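PDB 5C2I: Alr1585 protein from Nostoc sp., which probably acts as a dye-decolorizing (DyP-type) haem peroxidase, using bound protoporphyrin IX iron to oxidise substrates with hydrogen peroxide, and assembles as a tetramer. Local coordinates for residues L163-V166 with N167-Q171; K172-I176 with A177-H181; K272-K276 with L277-E281; G295-V298 with T299-D302. The protein carries 1 engineered substitution. All coordinates share one frame; numbering follows the deposited sequence.

Interaction 1 of 4, residues L163-V166 with N167-Q171; sequences LQIV and NQITQ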
loop_
_atom_site.group_PDB
_atom_site.type_symbol
_atom_site.label_atom_id
_atom_site.label_comp_id
_atom_site.label_asym_id
_atom_site.label_seq_id
_atom_site.Cartn_x
_atom_site.Cartn_y
_atom_site.Cartn_z
ATOM N N LEU A 163 -11.086 17.806 -9.507
ATOM C CA LEU A 163 -10.386 18.871 -10.247
ATOM C C LEU A 163 -11.084 19.141 -11.588
ATOM O O LEU A 163 -11.203 20.308 -11.989
ATOM C CB LEU A 163 -8.925 18.529 -10.472
ATOM C CG LEU A 163 -8.138 18.353 -9.177
ATOM C CD1 LEU A 163 -6.752 17.795 -9.476
ATOM C CD2 LEU A 163 -8.017 19.634 -8.370
ATOM N N GLN A 164 -11.486 18.081 -12.294
ATOM C CA GLN A 164 -12.150 18.243 -13.571
ATOM C C GLN A 164 -13.471 18.994 -13.429
ATOM O O GLN A 164 -13.811 19.876 -14.234
ATOM C CB GLN A 164 -12.406 16.896 -14.286
ATOM C CG GLN A 164 -11.195 15.971 -14.388
ATOM C CD GLN A 164 -9.943 16.669 -14.974
ATOM O OE1 GLN A 164 -9.950 17.098 -16.124
ATOM N NE2 GLN A 164 -8.867 16.712 -14.199
ATOM N N ILE A 165 -14.248 18.585 -12.434
ATOM C CA ILE A 165 -15.552 19.166 -12.215
ATOM C C ILE A 165 -15.393 20.636 -11.826
ATOM O O ILE A 165 -16.100 21.489 -12.330
ATOM C CB ILE A 165 -16.329 18.383 -11.121
ATOM C CG1 ILE A 165 -16.746 17.057 -11.718
ATOM C CG2 ILE A 165 -17.569 19.171 -10.698
ATOM C CD1 ILE A 165 -17.244 16.050 -10.701
ATOM N N VAL A 166 -14.425 20.936 -10.961
ATOM C CA VAL A 166 -14.135 22.320 -10.634
ATOM C C VAL A 166 -13.756 23.140 -11.895
ATOM O O VAL A 166 -14.263 24.238 -12.082
ATOM C CB VAL A 166 -13.044 22.442 -9.568
ATOM C CG1 VAL A 166 -12.530 23.861 -9.469
ATOM C CG2 VAL A 166 -13.596 22.004 -8.215
ATOM N N ASN A 167 -12.910 22.595 -12.760
ATOM C CA ASN A 167 -12.522 23.294 -13.955
ATOM C C ASN A 167 -13.714 23.536 -14.904
ATOM O O ASN A 167 -13.770 24.564 -15.577
ATOM C CB ASN A 167 -11.402 22.561 -14.717
ATOM C CG ASN A 167 -10.099 22.614 -13.972
ATOM O OD1 ASN A 167 -9.900 23.496 -13.114
ATOM N ND2 ASN A 167 -9.206 21.714 -14.287
ATOM N N GLN A 168 -14.657 22.611 -14.927
ATOM C CA GLN A 168 -15.885 22.842 -15.673
ATOM C C GLN A 168 -16.732 23.957 -15.052
ATOM O O GLN A 168 -17.137 24.879 -15.743
ATOM C CB GLN A 168 -16.705 21.567 -15.713
ATOM C CG GLN A 168 -17.940 21.650 -16.582
ATOM C CD GLN A 168 -18.605 20.286 -16.733
ATOM O OE1 GLN A 168 -17.995 19.232 -16.502
ATOM N NE2 GLN A 168 -19.866 20.297 -17.107
ATOM N N ILE A 169 -16.969 23.869 -13.754
ATOM C CA ILE A 169 -17.740 24.875 -13.036
ATOM C C ILE A 169 -17.143 26.275 -13.236
ATOM O O ILE A 169 -17.881 27.246 -13.472
ATOM C CB ILE A 169 -17.829 24.544 -11.519
ATOM C CG1 ILE A 169 -18.748 23.344 -11.306
ATOM C CG2 ILE A 169 -18.245 25.768 -10.719
ATOM C CD1 ILE A 169 -18.601 22.722 -9.954
ATOM N N THR A 170 -15.812 26.388 -13.187
ATOM C CA THR A 170 -15.185 27.690 -13.243
ATOM C C THR A 170 -15.273 28.398 -14.609
ATOM O O THR A 170 -15.024 29.604 -14.672
ATOM C CB THR A 170 -13.733 27.679 -12.731
ATOM O OG1 THR A 170 -12.958 26.727 -13.466
ATOM C CG2 THR A 170 -13.712 27.295 -11.262
ATOM N N GLN A 171 -15.596 27.684 -15.679
ATOM C CA GLN A 171 -15.667 28.326 -16.976
ATOM C C GLN A 171 -16.716 29.408 -17.013
ATOM O O GLN A 171 -16.404 30.525 -17.429
ATOM C CB GLN A 171 -15.921 27.333 -18.103
ATOM C CG GLN A 171 -14.721 26.427 -18.323
ATOM C CD GLN A 171 -14.502 26.108 -19.774
ATOM O OE1 GLN A 171 -14.438 27.013 -20.619
ATOM N NE2 GLN A 171 -14.327 24.852 -20.068
HETATM O O HOH W 1 -8.940 19.659 -16.419
#

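Interaction 2 of 4, residues K172-I176 with A177-H181; sequences KLRQI and AEIVH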
loop_
_atom_site.group_PDB
_atom_site.type_symbol
_atom_site.label_atom_id
_atom_site.label_comp_id
_atom_site.label_asym_id
_atom_site.label_seq_id
_atom_site.Cartn_x
_atom_site.Cartn_y
_atom_site.Cartn_z
ATOM N N LYS A 172 -17.940 29.088 -16.587
ATOM C CA LYS A 172 -18.991 30.105 -16.597
ATOM C C LYS A 172 -18.789 31.050 -15.433
ATOM O O LYS A 172 -19.103 32.223 -15.529
ATOM C CB LYS A 172 -20.378 29.475 -16.567
ATOM C CG LYS A 172 -20.764 28.924 -17.934
ATOM C CD LYS A 172 -22.255 28.684 -18.091
ATOM C CE LYS A 172 -22.560 28.360 -19.545
ATOM N NZ LYS A 172 -23.953 27.861 -19.754
ATOM N N LEU A 173 -18.248 30.534 -14.339
ATOM C CA LEU A 173 -18.037 31.369 -13.165
ATOM C C LEU A 173 -17.108 32.553 -13.458
ATOM O O LEU A 173 -17.343 33.670 -12.998
ATOM C CB LEU A 173 -17.506 30.532 -12.005
ATOM C CG LEU A 173 -17.165 31.200 -10.683
ATOM C CD1 LEU A 173 -18.326 32.013 -10.138
ATOM C CD2 LEU A 173 -16.765 30.173 -9.652
ATOM N N ARG A 174 -16.029 32.294 -14.190
ATOM C CA ARG A 174 -15.034 33.318 -14.468
ATOM C C ARG A 174 -15.596 34.457 -15.285
ATOM O O ARG A 174 -15.020 35.544 -15.285
ATOM C CB ARG A 174 -13.843 32.741 -15.225
ATOM C CG ARG A 174 -12.873 31.990 -14.351
ATOM C CD ARG A 174 -11.687 31.442 -15.157
ATOM N NE ARG A 174 -10.856 30.654 -14.250
ATOM C CZ ARG A 174 -10.675 29.340 -14.286
ATOM N NH1 ARG A 174 -11.230 28.560 -15.258
ATOM N NH2 ARG A 174 -9.908 28.798 -13.320
ATOM N N GLN A 175 -16.686 34.217 -16.007
ATOM C CA GLN A 175 -17.304 35.284 -16.796
ATOM C C GLN A 175 -17.845 36.381 -15.894
ATOM O O GLN A 175 -17.859 37.547 -16.272
ATOM C CB GLN A 175 -18.453 34.723 -17.648
ATOM C CG GLN A 175 -18.011 33.698 -18.682
ATOM C CD GLN A 175 -17.192 34.337 -19.802
ATOM O OE1 GLN A 175 -16.005 34.051 -19.960
ATOM N NE2 GLN A 175 -17.820 35.222 -20.560
ATOM N N ILE A 176 -18.279 35.986 -14.696
ATOM C CA ILE A 176 -18.990 36.906 -13.801
ATOM C C ILE A 176 -18.290 37.197 -12.465
ATOM O O ILE A 176 -18.789 37.983 -11.663
ATOM C CB ILE A 176 -20.461 36.436 -13.589
ATOM C CG1 ILE A 176 -20.579 34.985 -13.093
ATOM C CG2 ILE A 176 -21.204 36.513 -14.912
ATOM C CD1 ILE A 176 -20.482 34.841 -11.584
ATOM N N ALA A 177 -17.151 36.542 -12.211
ATOM C CA ALA A 177 -16.461 36.681 -10.923
ATOM C C ALA A 177 -14.963 36.541 -11.096
ATOM O O ALA A 177 -14.513 35.770 -11.943
ATOM C CB ALA A 177 -16.946 35.625 -9.945
ATOM N N GLU A 178 -14.218 37.256 -10.271
ATOM C CA GLU A 178 -12.802 37.014 -10.087
ATOM C C GLU A 178 -12.658 35.952 -9.020
ATOM O O GLU A 178 -13.298 36.037 -7.968
ATOM C CB GLU A 178 -12.093 38.279 -9.592
ATOM C CG GLU A 178 -12.166 39.457 -10.553
ATOM C CD GLU A 178 -11.443 39.192 -11.857
ATOM O OE1 GLU A 178 -10.501 38.382 -11.847
ATOM O OE2 GLU A 178 -11.839 39.758 -12.896
ATOM N N ILE A 179 -11.851 34.942 -9.281
ATOM C CA ILE A 179 -11.486 34.010 -8.237
ATOM C C ILE A 179 -10.262 34.624 -7.569
ATOM O O ILE A 179 -9.179 34.617 -8.155
ATOM C CB ILE A 179 -11.209 32.619 -8.827
ATOM C CG1 ILE A 179 -12.500 32.051 -9.460
ATOM C CG2 ILE A 179 -10.675 31.702 -7.764
ATOM C CD1 ILE A 179 -12.295 30.799 -10.283
ATOM N N VAL A 180 -10.436 35.174 -6.381
ATOM C CA VAL A 180 -9.364 35.953 -5.755
ATOM C C VAL A 180 -8.438 35.064 -4.936
ATOM O O VAL A 180 -7.325 35.462 -4.604
ATOM C CB VAL A 180 -9.901 37.143 -4.905
ATOM C CG1 VAL A 180 -10.709 38.092 -5.782
ATOM C CG2 VAL A 180 -10.716 36.673 -3.706
ATOM N N HIS A 181 -8.906 33.874 -4.590
ATOM C CA HIS A 181 -8.110 32.942 -3.815
ATOM C C HIS A 181 -8.640 31.534 -3.983
ATOM O O HIS A 181 -9.865 31.348 -4.132
ATOM C CB HIS A 181 -8.108 33.343 -2.343
ATOM C CG HIS A 181 -7.153 32.564 -1.532
ATOM N ND1 HIS A 181 -5.801 32.590 -1.775
ATOM C CD2 HIS A 181 -7.347 31.639 -0.567
ATOM C CE1 HIS A 181 -5.192 31.770 -0.933
ATOM N NE2 HIS A 181 -6.109 31.179 -0.195
#

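Interaction 3 of 4, residues K272-K276 with L277-E281; sequences KLAQK and LNIQE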
loop_
_atom_site.group_PDB
_atom_site.type_symbol
_atom_site.label_atom_id
_atom_site.label_comp_id
_atom_site.label_asym_id
_atom_site.label_seq_id
_atom_site.Cartn_x
_atom_site.Cartn_y
_atom_site.Cartn_z
ATOM N N LYS A 272 11.608 21.079 24.399
ATOM C CA LYS A 272 12.220 21.896 25.422
ATOM C C LYS A 272 11.384 21.912 26.715
ATOM O O LYS A 272 11.920 21.836 27.823
ATOM C CB LYS A 272 12.491 23.298 24.921
ATOM C CG LYS A 272 13.196 24.076 26.029
ATOM C CD LYS A 272 14.089 25.194 25.595
ATOM C CE LYS A 272 14.715 25.864 26.803
ATOM N NZ LYS A 272 15.361 27.161 26.472
ATOM N N LEU A 273 10.078 22.045 26.557
ATOM C CA LEU A 273 9.147 21.987 27.678
ATOM C C LEU A 273 9.300 20.675 28.417
ATOM O O LEU A 273 9.444 20.661 29.651
ATOM C CB LEU A 273 7.705 22.156 27.156
ATOM C CG LEU A 273 6.575 21.966 28.164
ATOM C CD1 LEU A 273 6.652 22.998 29.292
ATOM C CD2 LEU A 273 5.237 22.007 27.453
ATOM N N ALA A 274 9.358 19.573 27.662
ATOM C CA ALA A 274 9.522 18.258 28.254
ATOM C C ALA A 274 10.833 18.155 29.040
ATOM O O ALA A 274 10.870 17.613 30.153
ATOM C CB ALA A 274 9.459 17.195 27.164
ATOM N N GLN A 275 11.897 18.682 28.474
ATOM C CA GLN A 275 13.212 18.618 29.141
ATOM C C GLN A 275 13.188 19.460 30.412
ATOM O O GLN A 275 13.731 19.044 31.430
ATOM C CB GLN A 275 14.339 19.153 28.274
ATOM C CG GLN A 275 14.598 18.431 26.974
ATOM C CD GLN A 275 15.743 19.056 26.184
ATOM O OE1 GLN A 275 16.722 19.584 26.769
ATOM N NE2 GLN A 275 15.645 18.984 24.838
ATOM N N LYS A 276 12.591 20.638 30.348
ATOM C CA LYS A 276 12.521 21.536 31.517
ATOM C C LYS A 276 11.745 20.906 32.675
ATOM O O LYS A 276 12.195 20.934 33.848
ATOM C CB LYS A 276 11.956 22.909 31.105
ATOM C CG LYS A 276 13.011 23.728 30.387
ATOM C CD LYS A 276 14.254 24.008 31.264
ATOM C CE LYS A 276 13.987 25.005 32.374
ATOM N NZ LYS A 276 15.209 25.499 33.090
ATOM N N LEU A 277 10.615 20.273 32.349
ATOM C CA LEU A 277 9.823 19.592 33.350
ATOM C C LEU A 277 10.322 18.196 33.704
ATOM O O LEU A 277 9.770 17.552 34.605
ATOM C CB LEU A 277 8.364 19.490 32.888
ATOM C CG LEU A 277 7.666 20.821 32.618
ATOM C CD1 LEU A 277 6.327 20.578 31.966
ATOM C CD2 LEU A 277 7.527 21.614 33.910
ATOM N N ASN A 278 11.321 17.707 32.967
ATOM C CA ASN A 278 11.778 16.353 33.095
ATOM C C ASN A 278 10.634 15.339 32.981
ATOM O O ASN A 278 10.456 14.495 33.874
ATOM C CB ASN A 278 12.531 16.186 34.430
ATOM C CG ASN A 278 13.350 14.947 34.451
ATOM O OD1 ASN A 278 13.950 14.580 33.446
ATOM N ND2 ASN A 278 13.366 14.270 35.577
ATOM N N ILE A 279 9.874 15.428 31.875
ATOM C CA ILE A 279 8.829 14.475 31.540
ATOM C C ILE A 279 8.986 13.946 30.100
ATOM O O ILE A 279 9.788 14.455 29.313
ATOM C CB ILE A 279 7.428 15.100 31.676
ATOM C CG1 ILE A 279 7.259 16.280 30.700
ATOM C CG2 ILE A 279 7.190 15.537 33.112
ATOM C CD1 ILE A 279 5.922 16.961 30.762
ATOM N N GLN A 280 8.209 12.917 29.760
ATOM C CA GLN A 280 8.188 12.406 28.401
ATOM C C GLN A 280 7.662 13.452 27.430
ATOM O O GLN A 280 6.734 14.198 27.740
ATOM C CB GLN A 280 7.307 11.157 28.306
ATOM C CG GLN A 280 7.941 9.924 28.924
ATOM C CD GLN A 280 9.152 9.453 28.142
ATOM O OE1 GLN A 280 9.169 9.389 26.925
ATOM N NE2 GLN A 280 10.168 9.125 28.855
ATOM N N GLU A 281 8.263 13.487 26.246
ATOM C CA GLU A 281 7.828 14.391 25.200
ATOM C C GLU A 281 6.343 14.227 24.861
ATOM O O GLU A 281 5.622 15.197 24.652
ATOM C CB GLU A 281 8.710 14.132 24.010
ATOM C CG GLU A 281 8.393 14.900 22.755
ATOM C CD GLU A 281 9.461 14.686 21.668
ATOM O OE1 GLU A 281 10.490 14.010 21.910
ATOM O OE2 GLU A 281 9.288 15.275 20.576
HETATM O O HOH W 2 14.831 16.575 31.881
#

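Interaction 4 of 4, residues G295-V298 with T299-D302; sequences GTPV and TLSD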
loop_
_atom_site.group_PDB
_atom_site.type_symbol
_atom_site.label_atom_id
_atom_site.label_comp_id
_atom_site.label_asym_id
_atom_site.label_seq_id
_atom_site.Cartn_x
_atom_site.Cartn_y
_atom_site.Cartn_z
ATOM N N GLY A 295 -5.175 10.981 20.893
ATOM C CA GLY A 295 -6.471 11.373 21.395
ATOM C C GLY A 295 -6.767 11.115 22.863
ATOM O O GLY A 295 -7.781 11.607 23.383
ATOM N N THR A 296 -5.899 10.351 23.558
ATOM C CA THR A 296 -6.078 10.051 24.951
ATOM C C THR A 296 -6.196 11.364 25.774
ATOM O O THR A 296 -5.262 12.164 25.774
ATOM C CB THR A 296 -4.883 9.206 25.513
ATOM O OG1 THR A 296 -4.793 7.954 24.796
ATOM C CG2 THR A 296 -5.084 8.901 26.985
ATOM N N PRO A 297 -7.297 11.542 26.533
ATOM C CA PRO A 297 -7.411 12.770 27.341
ATOM C C PRO A 297 -6.436 12.786 28.513
ATOM O O PRO A 297 -6.335 11.800 29.261
ATOM C CB PRO A 297 -8.852 12.712 27.881
ATOM C CG PRO A 297 -9.568 11.802 26.921
ATOM C CD PRO A 297 -8.536 10.766 26.545
ATOM N N VAL A 298 -5.678 13.861 28.640
ATOM C CA VAL A 298 -4.665 13.939 29.675
ATOM C C VAL A 298 -5.317 14.078 31.065
ATOM O O VAL A 298 -4.670 13.796 32.061
ATOM C CB VAL A 298 -3.634 15.077 29.401
ATOM C CG1 VAL A 298 -4.213 16.438 29.721
ATOM C CG2 VAL A 298 -2.336 14.839 30.193
ATOM N N THR A 299 -6.595 14.463 31.134
ATOM C CA THR A 299 -7.281 14.472 32.435
ATOM C C THR A 299 -7.408 13.041 32.971
ATOM O O THR A 299 -7.470 12.847 34.161
ATOM C CB THR A 299 -8.641 15.248 32.416
ATOM O OG1 THR A 299 -9.050 15.508 33.758
ATOM C CG2 THR A 299 -9.722 14.487 31.694
ATOM N N LEU A 300 -7.418 12.058 32.060
ATOM C CA LEU A 300 -7.644 10.675 32.437
ATOM C C LEU A 300 -6.378 9.862 32.582
ATOM O O LEU A 300 -6.409 8.826 33.223
ATOM C CB LEU A 300 -8.560 9.984 31.419
ATOM C CG LEU A 300 -9.962 10.576 31.208
ATOM C CD1 LEU A 300 -10.732 9.732 30.207
ATOM C CD2 LEU A 300 -10.743 10.683 32.521
ATOM N N SER A 301 -5.270 10.298 31.995
ATOM C CA SER A 301 -4.102 9.466 31.903
ATOM C C SER A 301 -2.861 10.302 31.730
ATOM O O SER A 301 -2.886 11.297 31.018
ATOM C CB SER A 301 -4.207 8.518 30.681
ATOM O OG SER A 301 -3.074 7.674 30.600
ATOM N N ASP A 302 -1.768 9.831 32.315
ATOM C CA ASP A 302 -0.444 10.399 32.067
ATOM C C ASP A 302 0.354 9.652 31.004
ATOM O O ASP A 302 1.524 9.958 30.756
ATOM C CB ASP A 302 0.373 10.510 33.380
ATOM C CG ASP A 302 0.823 9.183 33.955
ATOM O OD1 ASP A 302 0.311 8.098 33.621
ATOM O OD2 ASP A 302 1.739 9.238 34.783
#

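Interaction 1 of 4, residues L163-V166 with N167-Q171
Asn167, Gln168, Ile169 and Thr170 hand their backbone N-H groups to the carbonyls of Leu163, Gln164, Ile165 and Val166 in successive i to i+4 bonds of one unbroken helix, the straightest being Ile169 N to Ile165 O at 2.9 Å and 174°. On one flank, Ile165 sets its CG2 branch against Ile169 CD1 at 3.8 Å, the two side chains lying at a slant to each other. One residue along, Val166 turns CG1 anti to its backbone N (chi1 167°), which brings that methyl within 4.1 Å of Thr170 CG2. Val166 and Thr170 face the sheet, on Val44, Leu46, Ile179 and Arg182; Ile165 and Ile169 lie against loop residues Val92 and Tyr69. Gln164 and Asn167 instead meet the second subunit. A water donates to Gln164 OE1 at 2.8 Å and accepts from Asn167 ND2 at 3.0 Å, joining the two side chains. In the second subunit, Gly370 N donates to Gln164 OE1, while Asp184 takes Gln164 NE2 on its backbone O and Asn167 ND2 on its carboxylate. A leucine in place of Asn167 would probably deprive that Asp184 carboxylate and the bridging water of their amide N-H donor. The chemistry thus divides the helix: hydrocarbon packs it on its own barrel sheet, and amides, whose several bonds should fix their rotation, carry its dimer contact.

Interaction 2 of 4, residues K172-I176 with A177-H181
Leu173 and Ile176 both meet Ala177 where helix 159-176 gives way to strand 177-189, the short segments running nearly at right angles (101°). This is the tight part. Leu173 holds CG anti to its backbone N (chi1 178°), and its CD1 methyl reaches Ala177 CB at 3.9 Å; Ile176 CD1 meets the same CB at 4.0 Å. The two branched chains come to the small methyl from neighbouring directions, and Trp61 of helix 55-68 packs on both of them while Phe50 of strand 42-50 lies against the alanine. The backbone joins in with less conviction: Ala177 N reaches Leu173 O at 3.0 Å, but an angle of 120° makes the bond weak, and that oxygen also accepts from Ile176 N. Across the turn, Arg174 CA points its hydrogen at Ala177 O, 3.6 Å away.

The other side is looser. Ile179 CD1 approaches the Arg174 guanidinium obliquely, no nearer than 4.2 Å to NE, and Val180 of the second subunit packs on the arginine as well. Gln175 is exposed, resting in part on Leu142 of that subunit. Lys51 NZ hydrogen-bonds to Arg174 O and weakly to Gln175 O, bringing a positive charge to carbonyls near the helix's C-terminal end, where it should be electrostatically welcome. Glu178 lies close to Glu178 of the second subunit, a like-charge pair that may raise the proton affinity of one carboxylate. Apolar packing thus accompanies the sharp change of direction, where backbone bonding between the segments is weak, while the outer face depends on charge and on the partner subunit.

Interaction 3 of 4, residues K272-K276 with L277-E281
Leu273 and Leu277, one helical turn apart, touch through their CD1 methyls at 3.6 Å, the two chains slanting across each other. Leu273 swings CG anti to its backbone N (chi1 173°), whereas Leu277 keeps CG anti to its carbonyl carbon, and these different rotamers let the two methyls meet. Beside them Ala274 offers only a methyl, over which the returning chain folds: its CB lies 3.5 Å from Ile279 O and 3.8 Å from Glu281 CA. The backbone that positions these groups is a Schellman motif. Leu277 N still makes a regular helical bond to Leu273 O; then Asn278 takes a positive phi of 52° as the C-prime residue, Ile279 N reaches back to Ala274 O at 3.0 Å, and Asn278 N bonds weakly to Gln275 O at 3.2 Å. A water donates to both Gln275 O and Asn278 OD1, each at 2.7 Å, tying the asparagine side chain to the helix end on the exposed side. An alanine replacing Leu277 would probably open a gap beside the Leu273 methyl and against Trp430, leaving both less firmly packed. Farther out, Leu273 and Leu277 lie against Trp430 of strand 428-431, and Glu440 and Tyr442 of strand 439-442 come alongside. Ala274 and Ile279 pack on Ala284 of helix 281-289, which begins at once, so that the motif joins two helices beside a small two-stranded sheet.

Interaction 4 of 4, residues G295-V298 with T299-D302
Leu300 meets Pro297 at two places, the flat peptide carbonyl and the puckered pyrrolidine ring. Over the face of the Pro297 carbonyl sits Leu300 N, 3.0 Å from the oxygen and 57° out of its plane, so the bond does not use a lone pair; Ser301 N adds a weak bond to the same oxygen at 3.3 Å. The Leu300 side chain runs obliquely across the ring, with CG 4.1 Å from Pro297 CB and CD1 equally far from Pro297 CG. Phe314 also packs on the proline. The Leu300 to Pro297 bond closes a beta turn with Val298 and Thr299 at its corners, both with roughly type I backbone angles. Beyond it, Thr296 places CG2 anti to its backbone N (chi1 -61° for OG1), and this methyl meets Ser301 CB at 3.8 Å. Their hydroxyls look elsewhere: Thr296 OG1 bonds to Asp294 and Thr305, Ser301 OG to Ile303 O. Val298 CA directs its hydrogen toward Ser301 O at 3.5 Å, and its CG2 lies 3.7 Å from that oxygen. Val298 packs on Leu283, Ala286 and Leu287 of helix 281-289 in the same chain, while Leu300 meets Val220 of the third subunit. One oxygen thus draws in two successive N-H groups, neither ideally placed, and hydrocarbon contacts share the work of holding this mostly buried turn, whose proline side chain lies about 9 Å from the bound haem.

From the N terminus the four contacts come in series, none nesting in or crossing another, and each links adjoining segments with no residues between them. Interaction 1 runs along helix 159-176; interaction 2 takes over at that helix's far end and turns into strand 177-189. They touch where Thr170 CG2 meets Ile179 CD1 at 3.9 Å, and both face the second subunit. Interactions 3 and 4 belong to the C-terminal part of the peroxidase fold, well away: centres of interactions 1 and 4 are about 45 Å apart. Interaction 3 ends helix 263-277 ahead of helix 281-289, and interaction 4 turns the loop after helix 281-289. Leu287 bridges these two, packing on Ile279 and on Val298, and both approach the third subunit.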